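Local coordinates for protein transcriptional repressor PadR (PDB 6JYI) that probably binds DNA as a dimeric winged helix-turn-helix transcription factor of the PadR family and so regulates, most likely represses, gene expression, at residues G9-L17 / T49-I59. Sequence-based numbering, arbitrary orientation.
Sequences GRDVVLGLL and TLRQLENEGKI
In the core of a winged helix-turn-helix domain, the first helix packs across the third one: V13, L14 and L17 of 9-17 meet L50, L53 and I59 of 49-59, while R10 reaches over to E56. The short helix axes approach to 10.3 Å and cross at -76°, steep enough to confine the interface to a compact patch. L53 fills its middle with two branches, CD1 lying 3.8 Å from V13 CG1 and CD2 set against one face of the R10 guanidinium, over its centre and 3.7 Å from the plane. V13 CG1 also touches L50 CD2. At the entry to the wing, I59 CG2 touches two leucines, 3.6 Å from L14 CD2 and 3.7 Å from L17 CD1.

In this fold the third helix is generally the recognition helix, and residue 59 opens the first strand of the two-stranded wing; the contact therefore ties helix and wing to the same first helix. A Schellman motif, with G57 at positive phi, turns the chain between them.

At the border of this apolar patch, R10 grips E56 end-on. NH1 donates to E56 OE2 (2.9 Å) and NH2 to E56 OE1 (2.7 Å), both nearly straight and close to the guanidinium plane, although the carboxylate is tilted 27° from it. The bend at chi3 (57°) swings the guanidinium towards this carboxylate. Q52 NE2 donates to the anti lone pair of E56 OE2, giving that oxygen two donors, and K58 NZ forms a longer salt bridge to E56 OE1. E84 of helix 79-89 pairs with R10 NE, so the arginine has two carboxylate partners, which probably offset the nearby positive charge of K58.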
loop_
_atom_site.group_PDB
_atom_site.type_symbol
_atom_site.label_atom_id
_atom_site.label_comp_id
_atom_site.label_asym_id
_atom_site.label_seq_id
_atom_site.Cartn_x
_atom_site.Cartn_y
_atom_site.Cartn_z
ATOM N N GLY A 9 -13.406 -2.753 0.673
ATOM C CA GLY A 9 -13.203 -4.197 0.640
ATOM C C GLY A 9 -14.344 -4.973 -0.001
ATOM O O GLY A 9 -14.099 -5.934 -0.718
ATOM N N ARG A 10 -15.584 -4.584 0.285
ATOM C CA ARG A 10 -16.764 -5.229 -0.285
ATOM C C ARG A 10 -16.767 -5.101 -1.836
ATOM O O ARG A 10 -17.145 -6.021 -2.556
ATOM C CB ARG A 10 -18.016 -4.588 0.270
ATOM C CG ARG A 10 -18.205 -4.745 1.760
ATOM C CD ARG A 10 -19.135 -3.664 2.301
ATOM N NE ARG A 10 -20.464 -3.649 1.656
ATOM C CZ ARG A 10 -21.579 -4.156 2.178
ATOM N NH1 ARG A 10 -21.560 -4.767 3.360
ATOM N NH2 ARG A 10 -22.734 -4.059 1.514
ATOM N N ASP A 11 -16.309 -3.969 -2.327
ATOM C CA ASP A 11 -16.285 -3.732 -3.803
ATOM C C ASP A 11 -15.231 -4.495 -4.534
ATOM O O ASP A 11 -15.403 -4.766 -5.724
ATOM C CB ASP A 11 -16.169 -2.253 -4.091
ATOM C CG ASP A 11 -17.189 -1.503 -3.371
ATOM O OD1 ASP A 11 -18.361 -1.793 -3.630
ATOM O OD2 ASP A 11 -16.858 -0.656 -2.509
ATOM N N VAL A 12 -14.161 -4.893 -3.839
ATOM C CA VAL A 12 -13.220 -5.814 -4.437
ATOM C C VAL A 12 -13.944 -7.114 -4.804
ATOM O O VAL A 12 -13.820 -7.611 -5.937
ATOM C CB VAL A 12 -12.009 -6.166 -3.518
ATOM C CG1 VAL A 12 -11.157 -7.206 -4.183
ATOM C CG2 VAL A 12 -11.161 -4.920 -3.129
ATOM N N VAL A 13 -14.710 -7.644 -3.849
ATOM C CA VAL A 13 -15.461 -8.878 -4.053
ATOM C C VAL A 13 -16.549 -8.692 -5.082
ATOM O O VAL A 13 -16.661 -9.486 -6.001
ATOM C CB VAL A 13 -16.046 -9.406 -2.717
ATOM C CG1 VAL A 13 -16.979 -10.585 -2.964
ATOM C CG2 VAL A 13 -14.874 -9.776 -1.765
ATOM N N LEU A 14 -17.342 -7.625 -4.964
ATOM C CA LEU A 14 -18.423 -7.382 -5.955
ATOM C C LEU A 14 -17.876 -7.208 -7.332
ATOM O O LEU A 14 -18.408 -7.779 -8.320
ATOM C CB LEU A 14 -19.278 -6.170 -5.565
ATOM C CG LEU A 14 -20.071 -6.388 -4.271
ATOM C CD1 LEU A 14 -20.695 -5.048 -3.739
ATOM C CD2 LEU A 14 -21.191 -7.398 -4.510
ATOM N N GLY A 15 -16.799 -6.436 -7.450
ATOM C CA GLY A 15 -16.182 -6.318 -8.757
ATOM C C GLY A 15 -15.721 -7.603 -9.378
ATOM O O GLY A 15 -15.887 -7.823 -10.590
ATOM N N LEU A 16 -15.138 -8.473 -8.584
ATOM C CA LEU A 16 -14.705 -9.764 -9.095
ATOM C C LEU A 16 -15.881 -10.569 -9.649
ATOM O O LEU A 16 -15.829 -11.108 -10.768
ATOM C CB LEU A 16 -14.013 -10.543 -7.981
ATOM C CG LEU A 16 -12.563 -10.167 -7.692
ATOM C CD1 LEU A 16 -12.040 -11.012 -6.484
ATOM C CD2 LEU A 16 -11.684 -10.378 -8.938
ATOM N N LEU A 17 -16.985 -10.541 -8.910
ATOM C CA LEU A 17 -18.194 -11.282 -9.281
ATOM C C LEU A 17 -18.957 -10.683 -10.476
ATOM O O LEU A 17 -19.729 -11.368 -11.121
ATOM C CB LEU A 17 -19.100 -11.436 -8.047
ATOM C CG LEU A 17 -18.510 -12.290 -6.931
ATOM C CD1 LEU A 17 -19.416 -12.320 -5.660
ATOM C CD2 LEU A 17 -18.257 -13.709 -7.436
ATOM N N THR A 49 -16.689 -11.218 4.503
ATOM C CA THR A 49 -17.254 -10.275 3.539
ATOM C C THR A 49 -18.288 -10.958 2.639
ATOM O O THR A 49 -19.353 -10.393 2.383
ATOM C CB THR A 49 -16.158 -9.598 2.688
ATOM O OG1 THR A 49 -15.270 -8.904 3.544
ATOM C CG2 THR A 49 -16.754 -8.564 1.678
ATOM N N LEU A 50 -17.987 -12.169 2.175
ATOM C CA LEU A 50 -18.930 -12.933 1.378
ATOM C C LEU A 50 -20.230 -13.173 2.165
ATOM O O LEU A 50 -21.330 -12.928 1.662
ATOM C CB LEU A 50 -18.306 -14.261 0.935
ATOM C CG LEU A 50 -17.225 -14.161 -0.138
ATOM C CD1 LEU A 50 -16.391 -15.446 -0.226
ATOM C CD2 LEU A 50 -17.869 -13.815 -1.469
ATOM N N ARG A 51 -20.106 -13.552 3.429
ATOM C CA ARG A 51 -21.276 -13.883 4.255
ATOM C C ARG A 51 -22.132 -12.627 4.473
ATOM O O ARG A 51 -23.357 -12.689 4.443
ATOM C CB ARG A 51 -20.838 -14.491 5.599
ATOM C CG ARG A 51 -21.947 -14.612 6.673
ATOM C CD ARG A 51 -23.312 -15.201 6.187
ATOM N NE ARG A 51 -23.219 -16.418 5.373
ATOM C CZ ARG A 51 -22.821 -17.614 5.822
ATOM N NH1 ARG A 51 -22.428 -17.774 7.090
ATOM N NH2 ARG A 51 -22.788 -18.662 4.991
ATOM N N GLN A 52 -21.480 -11.486 4.655
ATOM C CA GLN A 52 -22.201 -10.235 4.879
ATOM C C GLN A 52 -22.949 -9.795 3.610
ATOM O O GLN A 52 -24.125 -9.364 3.655
ATOM C CB GLN A 52 -21.245 -9.141 5.334
ATOM C CG GLN A 52 -21.962 -7.788 5.668
ATOM C CD GLN A 52 -23.061 -7.948 6.699
ATOM O OE1 GLN A 52 -22.929 -8.732 7.650
ATOM N NE2 GLN A 52 -24.166 -7.203 6.529
ATOM N N LEU A 53 -22.270 -9.929 2.484
ATOM C CA LEU A 53 -22.858 -9.562 1.199
ATOM C C LEU A 53 -24.053 -10.493 0.928
ATOM O O LEU A 53 -25.078 -10.053 0.416
ATOM C CB LEU A 53 -21.810 -9.623 0.086
ATOM C CG LEU A 53 -20.743 -8.530 0.141
ATOM C CD1 LEU A 53 -19.638 -8.871 -0.840
ATOM C CD2 LEU A 53 -21.342 -7.104 -0.168
ATOM N N GLU A 54 -23.949 -11.752 1.296
ATOM C CA GLU A 54 -25.076 -12.670 1.100
ATOM C C GLU A 54 -26.214 -12.276 2.038
ATOM O O GLU A 54 -27.388 -12.271 1.663
ATOM C CB GLU A 54 -24.708 -14.072 1.501
ATOM C CG GLU A 54 -23.669 -14.757 0.681
ATOM C CD GLU A 54 -23.362 -16.104 1.316
ATOM O OE1 GLU A 54 -24.254 -16.972 1.260
ATOM O OE2 GLU A 54 -22.269 -16.241 1.914
ATOM N N ASN A 55 -25.861 -11.985 3.287
ATOM C CA ASN A 55 -26.891 -11.610 4.277
ATOM C C ASN A 55 -27.675 -10.380 3.809
ATOM O O ASN A 55 -28.859 -10.230 4.124
ATOM C CB ASN A 55 -26.259 -11.298 5.636
ATOM C CG ASN A 55 -25.829 -12.539 6.391
ATOM O OD1 ASN A 55 -25.250 -12.430 7.479
ATOM N ND2 ASN A 55 -26.120 -13.716 5.849
ATOM N N GLU A 56 -27.004 -9.478 3.118
ATOM C CA GLU A 56 -27.664 -8.251 2.615
ATOM C C GLU A 56 -28.310 -8.403 1.257
ATOM O O GLU A 56 -28.895 -7.450 0.759
ATOM C CB GLU A 56 -26.676 -7.089 2.489
ATOM C CG GLU A 56 -26.052 -6.631 3.778
ATOM C CD GLU A 56 -25.037 -5.527 3.549
ATOM O OE1 GLU A 56 -25.112 -4.852 2.496
ATOM O OE2 GLU A 56 -24.166 -5.336 4.418
ATOM N N GLY A 57 -28.125 -9.545 0.599
ATOM C CA GLY A 57 -28.728 -9.746 -0.707
ATOM C C GLY A 57 -27.939 -9.208 -1.883
ATOM O O GLY A 57 -28.477 -9.095 -2.973
ATOM N N LYS A 58 -26.666 -8.898 -1.670
ATOM C CA LYS A 58 -25.807 -8.327 -2.731
ATOM C C LYS A 58 -25.222 -9.437 -3.607
ATOM O O LYS A 58 -24.845 -9.203 -4.762
ATOM C CB LYS A 58 -24.642 -7.552 -2.167
ATOM C CG LYS A 58 -24.936 -6.435 -1.217
ATOM C CD LYS A 58 -25.952 -5.510 -1.734
ATOM C CE LYS A 58 -25.793 -4.158 -1.005
ATOM N NZ LYS A 58 -26.986 -3.844 -0.399
ATOM N N ILE A 59 -25.077 -10.619 -3.023
ATOM C CA ILE A 59 -24.653 -11.794 -3.729
ATOM C C ILE A 59 -25.498 -12.962 -3.243
ATOM O O ILE A 59 -26.119 -12.868 -2.172
ATOM C CB ILE A 59 -23.107 -12.067 -3.530
ATOM C CG1 ILE A 59 -22.791 -12.525 -2.093
ATOM C CG2 ILE A 59 -22.261 -10.820 -3.860
ATOM C CD1 ILE A 59 -21.317 -12.830 -1.855
#